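Local coordinates for bifunctional protein PutA (Bradyrhizobium diazoefficiens, PDB 6BSN) that probably oxidises proline to glutamate in two steps, pairing an FAD-dependent proline dehydrogenase with an NAD-dependent aldehyde dehydrogenase in one chain, at residues S237-A242 against T278-E283; T396-T401 against S467-Q472; A673-N678 against H972-F977; Q843-H848 against E885-P890. The protein carries 1 engineered substitution. All coordinates share one frame; numbering follows the deposited sequence.

Contact 1 (S237-A242 against T278-E283); sequences SVKLSA and TVDAEE. With FDA (dihydroflavine-adenine dinucleotide), chain C.
V238 and T278 start the backbone pairing: V238 N donates to T278 O at 3.0 Å, and D280 N returns a bond to V238 O at 2.8 Å. Strands 235-238 and 276-279 thus run parallel, S237 in register with T278 and V238 with V279.

Past the strand ends polar side chains take over, with S237 reaching forward from its strand. The carboxylate of D280 is shared: OD1 accepts from S237 OG at 2.8 Å on its syn side, while OD2 offers its anti lone pair to K239 NZ in a salt bridge of 2.9 Å. R341, one of the FAD-binding residues, reaches both S237 OG and D280 OD1, so three side chains fix the rotation of this carboxylate. E282 grips the start of the 240-242 turn with both oxygens, each through its syn lone pair: OE1 takes S241 OG at 2.6 Å and OE2 takes S241 N at 3.0 Å. S241 OG can meet OE1 because it stands between its own backbone N and carbonyl carbon (chi1 72°). A water accepts from L240 N and donates to D280 O and E282 OE2, tying the two loops together.

The apolar contact pairs L240 with V279, L240 CG resting 3.6 Å from V279 CG1, the two side chains crossing at about a right angle.

The flavin closes the account, with A281 N bonded to FDA O4 and FDA N3 to A281 O. This is a beta-alpha-beta unit of the proline dehydrogenase TIM barrel, its strand ends carrying loops that contribute to the flavin site.

Contact 2 (T396-T401 against S467-Q472); sequences THNALT and SSFVAQ. With FDA (dihydroflavine-adenine dinucleotide), chain C.
F469 lies flat against the turn that begins helix 399-409, and most of the contact is made by its ring. One face takes N398 CA in a CH-pi contact, 3.9 Å from the ring centroid, and A399 N stands over the same face, likewise offset toward the rim. Ring atom CZ also meets A399 CB at 3.4 Å. With CG anti to the backbone N (chi1 172°), F469 sends its ring out from the first turn of helix 469-473 to this place.

H397 adds two contacts: its carbonyl O comes obliquely to F469 CD2, and its CB touches V470 CG1 at 3.5 Å. The imidazole itself leads away, NE2 being bonded to the backbone N of L420.

N398 stacks its side-chain amide on F469, the planes 22° apart, and serves two further tasks. As N-cap, its OD1 accepts from T401 N at 2.9 Å, the donor lying above the carbonyl plane; a weak bond from L400 N adds to this. Its ND2 meanwhile reaches FDA O2A at 3.3 Å.

Both segments grip the same pyrophosphate: T396 OG1 and H397 N hold one phosphate, while N398 ND2 and F469 N hold the other. F469 N sits in the first turn of helix 469-473 and H397 N just ahead of the N-cap; this is the pyrophosphate part of the FAD site in the proline dehydrogenase barrel.

Contact 3 (A673-N678 against H972-F977); sequences ALMAGN and HYLARF. With PRO (proline), chain E; PRO (proline), chain R.
N678 ND2 donates to F977 O at 2.9 Å and, with its other hydrogen, to A673 O at 3.1 Å, so the amide bridges the incoming loop and the end of its own helix. Both acceptors lie close to the amide plane. A673 O is in turn gripped twice, by N678 ND2 and N678 N, and G677, with positive phi, completes a Schellman motif that ends helix 664-675. The other end of the amide is held too, OD1 accepting from R650 N and G651 N.

Carbon contacts fill the rest. F977 CB meets A676 CB at 3.6 Å; A673 N lies over one face of the F977 ring, toward the rim, and CD1 is 3.9 Å from A673 CB. Farther along, L974 CD1 touches M675 CG at 3.8 Å.

A975 and R976 look the other way, toward a bound proline: A975 O accepts from its N, and R976 NH1 donates to its OXT at 2.8 Å. H972 packs on a second proline and bonds through ND1 to E980 of the second subunit.

The 972-977 turn is thus wedged between helix 664-675 and helix 604-629, while the F977 ring meets F653 of strand 641-656, just before the chain enters strand 978-986.

Contact 4 (Q843-H848 against E885-P890); sequences QRLDAH and EEVFGP. With PRO (proline), chain H.
Helix 839-855 presents one side to the irregular 885-890 segment, the backbones coming nearest at L845 and G889, 6.4 Å between CA atoms, with an inverse gamma turn centred on F888. Both pieces belong to the aldehyde dehydrogenase fold, the loop leading directly into strand 891-897.

V887 does most of the work from the loop side, dividing its two methyls between two helix residues one turn apart. CG1 goes to L845, where it presses tightly on CD2 at 3.5 Å; the two side chains lie alongside, running opposite ways. L845 CD2 also lies 3.7 Å from G889 N, and its CD1 comes to 3.8 Å from G889 CA, a close approach to a residue with no side chain. The same CD1 reaches P890 CD more loosely, at 4.3 Å.

H848 offers a flat surface next to this. A chi1 of 173° carries its CG to the far side of CB from the main-chain N, which brings the ring to the loop, while NE2 is engaged with H893 NE2, which ties the imidazole to strand 891-897.

F888 turns its ring away from the helix toward a bound proline, which lies against one face of the ring, F888 CG 3.5 Å from the ligand's CG. The neighbouring E886 belongs to the NAD-binding site, though no NAD is bound to this chain, and its OE2 sits at the edge of the F888 ring while bonded to G763 N.

V887 CG2 stands over the centre of the H848 ring in a CH-pi contact, 3.6 Å from the centroid and 13° off the ring normal.

In the fold
Contacts 1 and 2 lie in the proline dehydrogenase barrel, with centres about 23 Å apart, and both touch the same FAD: contact 1 at the flavin end, contact 2 at the pyrophosphate. Contacts 3 and 4 belong to the aldehyde dehydrogenase part, about 34 Å apart between centres. Along the chain the first two come in series, then contact 4 falls inside the long loop closed by contact 3. Contact 3 borders the sheet that includes strands 641-656 and 978-986, contact 4 the one containing strand 891-897. About 40 Å separates the centres of contacts 1 and 4, consistent with two separate catalytic units in one chain.

Contact 1 (S237-A242 against T278-E283)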
# COMPACT_ATOMS: atom_id res chain seq x y z
N SER A 237 -30.77 38.12 30.60
CA SER A 237 -30.79 36.73 30.19
C SER A 237 -30.71 35.83 31.41
O SER A 237 -29.84 36.04 32.27
CB SER A 237 -29.61 36.42 29.27
OG SER A 237 -30.05 36.22 27.95
N VAL A 238 -31.59 34.82 31.48
CA VAL A 238 -31.66 33.91 32.62
C VAL A 238 -31.68 32.47 32.12
O VAL A 238 -32.14 32.19 31.01
CB VAL A 238 -32.89 34.18 33.50
CG1 VAL A 238 -32.85 35.61 34.02
CG2 VAL A 238 -34.14 33.90 32.75
N LYS A 239 -31.21 31.55 32.97
CA LYS A 239 -31.20 30.12 32.70
C LYS A 239 -32.16 29.40 33.65
O LYS A 239 -32.08 29.59 34.87
CB LYS A 239 -29.79 29.54 32.85
CG LYS A 239 -28.89 29.76 31.66
CD LYS A 239 -27.54 29.11 31.89
CE LYS A 239 -26.62 29.39 30.71
NZ LYS A 239 -26.76 30.80 30.21
N LEU A 240 -33.05 28.59 33.09
CA LEU A 240 -33.95 27.80 33.93
C LEU A 240 -33.19 26.88 34.87
O LEU A 240 -33.64 26.62 36.00
CB LEU A 240 -34.91 26.99 33.06
CG LEU A 240 -35.87 27.80 32.19
CD1 LEU A 240 -36.91 26.90 31.54
CD2 LEU A 240 -36.53 28.94 32.99
N SER A 241 -32.04 26.33 34.44
CA SER A 241 -31.31 25.44 35.34
C SER A 241 -30.77 26.16 36.57
O SER A 241 -30.51 25.52 37.59
CB SER A 241 -30.18 24.71 34.61
OG SER A 241 -29.08 25.57 34.28
N ALA A 242 -30.56 27.48 36.49
CA ALA A 242 -30.13 28.22 37.67
C ALA A 242 -31.24 28.37 38.70
O ALA A 242 -30.96 28.62 39.88
CB ALA A 242 -29.63 29.62 37.29
N THR A 278 -35.23 37.27 28.59
CA THR A 278 -34.92 36.17 27.68
C THR A 278 -34.55 34.92 28.46
O THR A 278 -33.60 34.94 29.25
CB THR A 278 -33.76 36.52 26.73
OG1 THR A 278 -34.04 37.73 26.01
CG2 THR A 278 -33.56 35.42 25.70
N VAL A 279 -35.26 33.82 28.20
CA VAL A 279 -34.87 32.51 28.71
C VAL A 279 -33.84 31.85 27.78
O VAL A 279 -34.13 31.53 26.62
CB VAL A 279 -36.10 31.60 28.90
CG1 VAL A 279 -35.70 30.29 29.55
CG2 VAL A 279 -37.17 32.34 29.75
N ASP A 280 -32.64 31.65 28.29
CA ASP A 280 -31.59 31.01 27.52
C ASP A 280 -31.95 29.57 27.19
O ASP A 280 -32.78 28.93 27.85
CB ASP A 280 -30.27 31.07 28.30
CG ASP A 280 -29.66 32.48 28.34
OD1 ASP A 280 -30.17 33.40 27.65
OD2 ASP A 280 -28.66 32.65 29.07
N ALA A 281 -31.35 29.05 26.12
CA ALA A 281 -31.52 27.66 25.74
C ALA A 281 -30.31 26.86 26.20
O ALA A 281 -29.17 27.30 26.05
CB ALA A 281 -31.72 27.50 24.23
N GLU A 282 -30.58 25.69 26.76
CA GLU A 282 -29.51 24.89 27.34
C GLU A 282 -29.45 23.56 26.59
O GLU A 282 -29.65 23.53 25.37
CB GLU A 282 -29.75 24.73 28.85
CG GLU A 282 -29.91 26.12 29.56
CD GLU A 282 -30.00 26.04 31.06
OE1 GLU A 282 -28.96 25.70 31.69
OE2 GLU A 282 -31.11 26.32 31.61
N GLU A 283 -29.16 22.46 27.29
CA GLU A 283 -28.90 21.20 26.60
C GLU A 283 -30.14 20.68 25.88
O GLU A 283 -31.28 21.04 26.20
CB GLU A 283 -28.39 20.14 27.59
CG GLU A 283 -27.08 20.51 28.26
CD GLU A 283 -27.27 21.33 29.57
OE1 GLU A 283 -26.30 21.39 30.34
OE2 GLU A 283 -28.36 21.92 29.82
PA FDA C . -19.73 30.51 14.41
O1A FDA C . -18.19 30.36 14.27
O2A FDA C . -20.52 30.86 13.28
O5B FDA C . -20.51 29.28 14.72
C5B FDA C . -20.06 28.44 15.78
C4B FDA C . -21.14 27.41 16.11
O4B FDA C . -21.31 26.46 15.10
C3B FDA C . -20.89 26.59 17.34
O3B FDA C . -21.19 27.30 18.47
C2B FDA C . -21.81 25.46 17.13
O2B FDA C . -23.10 25.79 17.55
C1B FDA C . -21.77 25.27 15.65
N9A FDA C . -20.90 24.19 15.22
C8A FDA C . -19.52 24.09 15.32
N7A FDA C . -19.13 22.93 14.81
C5A FDA C . -20.24 22.22 14.36
C6A FDA C . -20.44 20.99 13.76
N6A FDA C . -19.32 20.14 13.46
N1A FDA C . -21.68 20.59 13.44
C2A FDA C . -22.76 21.35 13.70
N3A FDA C . -22.59 22.56 14.28
C4A FDA C . -21.38 23.01 14.62
N1 FDA C . -26.00 29.45 22.82
C2 FDA C . -26.97 28.56 23.36
O2 FDA C . -26.80 27.22 23.10
N3 FDA C . -28.05 29.05 24.14
C4 FDA C . -28.16 30.44 24.37
O4 FDA C . -29.20 30.95 25.11
C4X FDA C . -27.15 31.37 23.80
N5 FDA C . -27.24 32.78 24.06
C5X FDA C . -26.36 33.67 23.32
C6 FDA C . -26.57 35.15 23.44
C7 FDA C . -25.75 36.01 22.65
C7M FDA C . -25.96 37.49 22.75
C8 FDA C . -24.75 35.47 21.78
C8M FDA C . -23.86 36.36 20.94
C9 FDA C . -24.55 34.08 21.69
C9A FDA C . -25.40 33.17 22.49
N10 FDA C . -25.14 31.74 22.46
C10 FDA C . -26.12 30.87 23.05
C1' FDA C . -23.91 31.16 21.89
C2' FDA C . -24.15 30.71 20.46
O2' FDA C . -25.02 29.63 20.43
C3' FDA C . -22.85 30.31 19.78
O3' FDA C . -22.31 29.32 20.55
C4' FDA C . -21.78 31.40 19.64
O4' FDA C . -22.36 32.66 19.56
C5' FDA C . -20.93 31.18 18.39
O5' FDA C . -21.75 31.07 17.24
P FDA C . -21.61 32.03 15.96
O1P FDA C . -22.85 32.24 15.03
O2P FDA C . -21.00 33.30 16.65
O3P FDA C . -20.15 31.54 15.40
O HOH W 1 -32.92 27.57 30.24

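Contact 2 (T396-T401 against S467-Q472)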
# COMPACT_ATOMS: atom_id res chain seq x y z
N THR A 396 -25.11 36.34 16.78
CA THR A 396 -24.00 35.69 16.09
C THR A 396 -22.88 36.71 15.90
O THR A 396 -23.14 37.91 15.77
CB THR A 396 -24.44 35.13 14.74
OG1 THR A 396 -23.31 34.63 14.02
CG2 THR A 396 -25.08 36.20 13.92
N HIS A 397 -21.64 36.22 15.87
CA HIS A 397 -20.49 37.05 15.52
C HIS A 397 -19.89 36.64 14.18
O HIS A 397 -18.73 36.96 13.90
CB HIS A 397 -19.41 37.01 16.62
CG HIS A 397 -19.94 37.16 18.01
ND1 HIS A 397 -20.01 36.11 18.90
CD2 HIS A 397 -20.43 38.24 18.67
CE1 HIS A 397 -20.50 36.53 20.05
NE2 HIS A 397 -20.78 37.82 19.93
N ASN A 398 -20.65 35.93 13.37
CA ASN A 398 -20.20 35.47 12.06
C ASN A 398 -20.58 36.50 11.01
O ASN A 398 -21.77 36.76 10.80
CB ASN A 398 -20.85 34.12 11.75
CG ASN A 398 -20.46 33.56 10.39
OD1 ASN A 398 -20.46 34.28 9.38
ND2 ASN A 398 -20.19 32.27 10.35
N ALA A 399 -19.58 37.08 10.33
CA ALA A 399 -19.85 38.14 9.36
C ALA A 399 -20.70 37.65 8.19
O ALA A 399 -21.55 38.38 7.68
CB ALA A 399 -18.54 38.73 8.83
N LEU A 400 -20.47 36.41 7.76
CA LEU A 400 -21.26 35.85 6.66
C LEU A 400 -22.72 35.66 7.06
O LEU A 400 -23.64 36.03 6.32
CB LEU A 400 -20.65 34.52 6.19
CG LEU A 400 -21.38 33.90 4.98
CD1 LEU A 400 -21.45 34.87 3.83
CD2 LEU A 400 -20.78 32.57 4.52
N THR A 401 -22.95 35.08 8.24
CA THR A 401 -24.32 34.89 8.73
C THR A 401 -25.04 36.22 8.84
O THR A 401 -26.19 36.36 8.43
CB THR A 401 -24.31 34.19 10.08
OG1 THR A 401 -23.44 33.04 10.03
CG2 THR A 401 -25.71 33.73 10.43
N SER A 467 -13.01 25.55 14.05
CA SER A 467 -14.07 25.88 13.10
C SER A 467 -14.73 27.23 13.37
O SER A 467 -15.48 27.71 12.52
CB SER A 467 -15.12 24.77 13.15
OG SER A 467 -15.49 24.51 14.49
N SER A 468 -14.46 27.83 14.53
CA SER A 468 -15.08 29.09 14.92
C SER A 468 -14.81 30.17 13.88
O SER A 468 -13.71 30.26 13.31
CB SER A 468 -14.55 29.50 16.29
OG SER A 468 -14.79 30.86 16.56
N PHE A 469 -15.83 30.99 13.60
CA PHE A 469 -15.65 32.05 12.61
C PHE A 469 -14.78 33.17 13.16
O PHE A 469 -13.93 33.70 12.44
CB PHE A 469 -16.99 32.62 12.15
CG PHE A 469 -16.85 33.85 11.26
CD1 PHE A 469 -16.88 33.72 9.88
CD2 PHE A 469 -16.69 35.12 11.81
CE1 PHE A 469 -16.76 34.82 9.06
CE2 PHE A 469 -16.55 36.23 11.00
CZ PHE A 469 -16.59 36.08 9.62
N VAL A 470 -15.00 33.56 14.41
CA VAL A 470 -14.24 34.68 14.96
C VAL A 470 -12.79 34.30 15.08
O VAL A 470 -11.91 35.14 14.91
CB VAL A 470 -14.82 35.16 16.31
CG1 VAL A 470 -16.27 35.52 16.17
CG2 VAL A 470 -14.63 34.11 17.39
N ALA A 471 -12.50 33.02 15.36
CA ALA A 471 -11.11 32.61 15.43
C ALA A 471 -10.47 32.64 14.05
O ALA A 471 -9.30 33.02 13.91
CB ALA A 471 -11.01 31.22 16.06
N GLN A 472 -11.21 32.27 13.00
CA GLN A 472 -10.64 32.23 11.66
C GLN A 472 -10.52 33.63 11.05
O GLN A 472 -9.54 33.93 10.36
CB GLN A 472 -11.47 31.33 10.77
CG GLN A 472 -11.26 29.86 11.09
CD GLN A 472 -11.93 28.94 10.11
OE1 GLN A 472 -12.83 28.19 10.47
NE2 GLN A 472 -11.48 28.97 8.86
PA FDA C . -19.73 30.51 14.41
O1A FDA C . -18.19 30.36 14.27
O2A FDA C . -20.52 30.86 13.28
O5B FDA C . -20.51 29.28 14.72
C5B FDA C . -20.06 28.44 15.78
C4B FDA C . -21.14 27.41 16.11
O4B FDA C . -21.31 26.46 15.10
C3B FDA C . -20.89 26.59 17.34
O3B FDA C . -21.19 27.30 18.47
C2B FDA C . -21.81 25.46 17.13
O2B FDA C . -23.10 25.79 17.55
C1B FDA C . -21.77 25.27 15.65
N9A FDA C . -20.90 24.19 15.22
C8A FDA C . -19.52 24.09 15.32
N7A FDA C . -19.13 22.93 14.81
C5A FDA C . -20.24 22.22 14.36
C6A FDA C . -20.44 20.99 13.76
N6A FDA C . -19.32 20.14 13.46
N1A FDA C . -21.68 20.59 13.44
C2A FDA C . -22.76 21.35 13.70
N3A FDA C . -22.59 22.56 14.28
C4A FDA C . -21.38 23.01 14.62
N1 FDA C . -26.00 29.45 22.82
C2 FDA C . -26.97 28.56 23.36
O2 FDA C . -26.80 27.22 23.10
N3 FDA C . -28.05 29.05 24.14
C4 FDA C . -28.16 30.44 24.37
O4 FDA C . -29.20 30.95 25.11
C4X FDA C . -27.15 31.37 23.80
N5 FDA C . -27.24 32.78 24.06
C5X FDA C . -26.36 33.67 23.32
C6 FDA C . -26.57 35.15 23.44
C7 FDA C . -25.75 36.01 22.65
C7M FDA C . -25.96 37.49 22.75
C8 FDA C . -24.75 35.47 21.78
C8M FDA C . -23.86 36.36 20.94
C9 FDA C . -24.55 34.08 21.69
C9A FDA C . -25.40 33.17 22.49
N10 FDA C . -25.14 31.74 22.46
C10 FDA C . -26.12 30.87 23.05
C1' FDA C . -23.91 31.16 21.89
C2' FDA C . -24.15 30.71 20.46
O2' FDA C . -25.02 29.63 20.43
C3' FDA C . -22.85 30.31 19.78
O3' FDA C . -22.31 29.32 20.55
C4' FDA C . -21.78 31.40 19.64
O4' FDA C . -22.36 32.66 19.56
C5' FDA C . -20.93 31.18 18.39
O5' FDA C . -21.75 31.07 17.24
P FDA C . -21.61 32.03 15.96
O1P FDA C . -22.85 32.24 15.03
O2P FDA C . -21.00 33.30 16.65
O3P FDA C . -20.15 31.54 15.40

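Contact 3 (A673-N678 against H972-F977)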
# COMPACT_ATOMS: atom_id res chain seq x y z
N ALA A 673 -17.14 -17.56 30.99
CA ALA A 673 -16.78 -18.96 31.17
C ALA A 673 -17.27 -19.81 30.00
O ALA A 673 -16.51 -20.62 29.45
CB ALA A 673 -17.35 -19.48 32.49
N LEU A 674 -18.52 -19.60 29.57
CA LEU A 674 -19.04 -20.31 28.41
C LEU A 674 -18.21 -20.04 27.16
O LEU A 674 -17.86 -20.97 26.43
CB LEU A 674 -20.50 -19.93 28.17
CG LEU A 674 -21.56 -20.45 29.14
CD1 LEU A 674 -22.87 -19.68 28.92
CD2 LEU A 674 -21.79 -21.93 28.94
N MET A 675 -17.89 -18.75 26.90
CA MET A 675 -17.16 -18.42 25.66
C MET A 675 -15.79 -19.08 25.63
O MET A 675 -15.33 -19.49 24.56
CB MET A 675 -16.99 -16.90 25.50
CG MET A 675 -16.36 -16.49 24.16
SD MET A 675 -17.44 -16.95 22.77
CE MET A 675 -16.27 -17.69 21.66
N ALA A 676 -15.15 -19.23 26.79
CA ALA A 676 -13.85 -19.89 26.86
C ALA A 676 -13.95 -21.41 26.76
O ALA A 676 -12.92 -22.09 26.82
CB ALA A 676 -13.13 -19.48 28.15
N GLY A 677 -15.15 -21.96 26.58
CA GLY A 677 -15.29 -23.38 26.37
C GLY A 677 -15.54 -24.20 27.61
O GLY A 677 -15.43 -25.43 27.56
N ASN A 678 -15.88 -23.57 28.73
CA ASN A 678 -16.23 -24.27 29.95
C ASN A 678 -17.74 -24.45 30.04
O ASN A 678 -18.50 -23.61 29.57
CB ASN A 678 -15.74 -23.49 31.17
CG ASN A 678 -14.28 -23.14 31.09
OD1 ASN A 678 -13.42 -23.98 31.37
ND2 ASN A 678 -13.98 -21.88 30.71
N HIS A 972 -8.06 -9.04 28.85
CA HIS A 972 -7.35 -10.12 29.52
C HIS A 972 -8.29 -11.05 30.26
O HIS A 972 -7.83 -11.95 30.96
CB HIS A 972 -6.30 -9.54 30.46
CG HIS A 972 -5.27 -8.73 29.76
ND1 HIS A 972 -5.29 -7.35 29.76
CD2 HIS A 972 -4.22 -9.10 29.00
CE1 HIS A 972 -4.27 -6.90 29.04
NE2 HIS A 972 -3.61 -7.94 28.57
N TYR A 973 -9.60 -10.86 30.12
CA TYR A 973 -10.54 -11.60 30.93
C TYR A 973 -10.69 -13.04 30.47
O TYR A 973 -10.55 -13.97 31.27
CB TYR A 973 -11.89 -10.90 30.90
CG TYR A 973 -12.82 -11.29 32.03
CD1 TYR A 973 -12.49 -11.01 33.35
CD2 TYR A 973 -14.05 -11.89 31.76
CE1 TYR A 973 -13.37 -11.32 34.38
CE2 TYR A 973 -14.93 -12.21 32.79
CZ TYR A 973 -14.58 -11.92 34.09
OH TYR A 973 -15.45 -12.23 35.10
N LEU A 974 -11.02 -13.25 29.19
CA LEU A 974 -11.41 -14.58 28.73
C LEU A 974 -10.29 -15.59 28.91
O LEU A 974 -10.55 -16.74 29.29
CB LEU A 974 -11.85 -14.54 27.26
CG LEU A 974 -13.16 -13.82 26.96
CD1 LEU A 974 -13.68 -14.17 25.55
CD2 LEU A 974 -14.19 -14.13 28.01
N ALA A 975 -9.04 -15.18 28.66
CA ALA A 975 -7.92 -16.12 28.71
C ALA A 975 -7.81 -16.81 30.07
O ALA A 975 -7.45 -17.99 30.14
CB ALA A 975 -6.62 -15.42 28.35
N ARG A 976 -8.12 -16.09 31.15
CA ARG A 976 -7.99 -16.67 32.48
C ARG A 976 -8.91 -17.88 32.68
O ARG A 976 -8.63 -18.71 33.54
CB ARG A 976 -8.27 -15.60 33.55
CG ARG A 976 -7.87 -16.01 34.98
CD ARG A 976 -6.36 -16.00 35.17
NE ARG A 976 -6.08 -16.26 36.56
CZ ARG A 976 -5.79 -17.46 37.06
NH1 ARG A 976 -5.71 -18.51 36.26
NH2 ARG A 976 -5.59 -17.60 38.36
N PHE A 977 -9.99 -17.98 31.91
CA PHE A 977 -10.90 -19.12 31.98
C PHE A 977 -10.45 -20.29 31.12
O PHE A 977 -11.19 -21.28 30.98
CB PHE A 977 -12.32 -18.72 31.54
CG PHE A 977 -12.96 -17.66 32.41
CD1 PHE A 977 -13.89 -18.02 33.37
CD2 PHE A 977 -12.64 -16.31 32.25
CE1 PHE A 977 -14.50 -17.05 34.17
CE2 PHE A 977 -13.24 -15.34 33.03
CZ PHE A 977 -14.17 -15.71 34.00
N PRO E . -4.90 -18.96 30.82
CA PRO E . -3.69 -18.53 31.49
C PRO E . -4.05 -17.73 32.77
O PRO E . -3.73 -16.51 32.89
CB PRO E . -2.87 -17.70 30.54
CG PRO E . -3.47 -17.97 29.17
CD PRO E . -4.63 -18.97 29.42
OXT PRO E . -4.67 -18.33 33.68
N PRO R . -2.65 -9.66 34.99
CA PRO R . -3.85 -10.46 35.04
C PRO R . -3.53 -11.85 35.62
O PRO R . -2.89 -11.91 36.71
CB PRO R . -4.44 -10.52 33.65
CG PRO R . -3.93 -9.25 32.99
CD PRO R . -2.80 -8.71 33.93
OXT PRO R . -3.90 -12.89 35.01

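Contact 4 (Q843-H848 against E885-P890)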
# COMPACT_ATOMS: atom_id res chain seq x y z
N GLN A 843 -30.21 -2.79 58.15
CA GLN A 843 -29.75 -2.87 59.53
C GLN A 843 -28.24 -2.68 59.66
O GLN A 843 -27.76 -2.02 60.58
CB GLN A 843 -30.22 -4.21 60.10
CG GLN A 843 -29.44 -4.81 61.24
CD GLN A 843 -30.06 -6.15 61.67
OE1 GLN A 843 -31.28 -6.33 61.61
NE2 GLN A 843 -29.21 -7.09 62.07
N ARG A 844 -27.47 -3.27 58.74
CA ARG A 844 -26.02 -3.07 58.74
C ARG A 844 -25.68 -1.60 58.50
O ARG A 844 -24.80 -1.04 59.16
CB ARG A 844 -25.41 -3.93 57.64
CG ARG A 844 -23.93 -4.26 57.80
CD ARG A 844 -23.55 -5.44 56.90
NE ARG A 844 -24.44 -6.60 57.07
CZ ARG A 844 -25.29 -7.03 56.14
NH1 ARG A 844 -26.06 -8.08 56.38
NH2 ARG A 844 -25.36 -6.41 54.96
N LEU A 845 -26.37 -0.97 57.56
CA LEU A 845 -26.09 0.42 57.22
C LEU A 845 -26.47 1.34 58.37
O LEU A 845 -25.71 2.24 58.73
CB LEU A 845 -26.83 0.80 55.94
CG LEU A 845 -26.42 -0.04 54.71
CD1 LEU A 845 -27.28 0.33 53.48
CD2 LEU A 845 -24.95 0.17 54.42
N ASP A 846 -27.63 1.09 58.98
CA ASP A 846 -28.06 1.91 60.10
C ASP A 846 -27.13 1.76 61.29
O ASP A 846 -26.94 2.70 62.06
CB ASP A 846 -29.50 1.55 60.49
CG ASP A 846 -30.53 2.05 59.48
OD1 ASP A 846 -30.25 2.99 58.70
OD2 ASP A 846 -31.65 1.50 59.47
N ALA A 847 -26.52 0.58 61.47
CA ALA A 847 -25.55 0.42 62.55
C ALA A 847 -24.31 1.28 62.32
O ALA A 847 -23.82 1.92 63.25
CB ALA A 847 -25.18 -1.06 62.72
N HIS A 848 -23.80 1.31 61.08
CA HIS A 848 -22.64 2.16 60.79
C HIS A 848 -23.00 3.64 60.92
O HIS A 848 -22.17 4.45 61.38
CB HIS A 848 -22.09 1.86 59.39
CG HIS A 848 -21.00 2.80 58.95
ND1 HIS A 848 -19.68 2.62 59.29
CD2 HIS A 848 -21.05 3.93 58.20
CE1 HIS A 848 -18.95 3.60 58.77
NE2 HIS A 848 -19.76 4.41 58.10
N GLU A 885 -14.14 -0.08 57.02
CA GLU A 885 -14.85 -1.09 56.25
C GLU A 885 -15.47 -0.46 55.01
O GLU A 885 -15.77 0.75 54.97
CB GLU A 885 -15.97 -1.77 57.03
CG GLU A 885 -15.72 -1.98 58.50
CD GLU A 885 -16.78 -1.30 59.36
OE1 GLU A 885 -16.44 -0.39 60.14
OE2 GLU A 885 -17.98 -1.66 59.22
N GLU A 886 -15.65 -1.29 54.00
CA GLU A 886 -16.58 -0.96 52.93
C GLU A 886 -18.00 -1.00 53.48
O GLU A 886 -18.44 -2.02 54.00
CB GLU A 886 -16.42 -1.95 51.78
CG GLU A 886 -17.46 -1.76 50.66
CD GLU A 886 -17.42 -2.89 49.64
OE1 GLU A 886 -17.54 -4.08 50.04
OE2 GLU A 886 -17.27 -2.59 48.43
N VAL A 887 -18.71 0.12 53.42
CA VAL A 887 -20.09 0.16 53.89
C VAL A 887 -20.98 0.35 52.67
O VAL A 887 -20.95 1.41 52.02
CB VAL A 887 -20.30 1.23 54.96
CG1 VAL A 887 -21.77 1.31 55.33
CG2 VAL A 887 -19.49 0.86 56.19
N PHE A 888 -21.76 -0.67 52.36
CA PHE A 888 -22.37 -0.85 51.03
C PHE A 888 -23.71 -0.12 50.97
O PHE A 888 -24.78 -0.72 50.85
CB PHE A 888 -22.50 -2.34 50.72
CG PHE A 888 -22.40 -2.67 49.26
CD1 PHE A 888 -21.18 -2.63 48.61
CD2 PHE A 888 -23.54 -3.01 48.54
CE1 PHE A 888 -21.09 -2.92 47.26
CE2 PHE A 888 -23.46 -3.31 47.19
CZ PHE A 888 -22.24 -3.27 46.54
N GLY A 889 -23.64 1.21 51.08
CA GLY A 889 -24.84 2.03 51.13
C GLY A 889 -24.54 3.47 50.79
O GLY A 889 -23.41 3.84 50.47
N PRO A 890 -25.57 4.33 50.85
CA PRO A 890 -25.43 5.73 50.41
C PRO A 890 -24.83 6.61 51.51
O PRO A 890 -25.44 7.56 51.99
CB PRO A 890 -26.87 6.12 50.08
CG PRO A 890 -27.70 5.35 51.10
CD PRO A 890 -26.94 4.04 51.35
N PRO H . -20.75 -7.25 50.18
CA PRO H . -21.68 -7.67 49.14
C PRO H . -21.01 -7.44 47.77
O PRO H . -19.77 -7.17 47.76
CB PRO H . -22.98 -6.91 49.26
CG PRO H . -22.79 -5.98 50.45
CD PRO H . -21.29 -6.11 50.85
OXT PRO H . -21.67 -7.51 46.69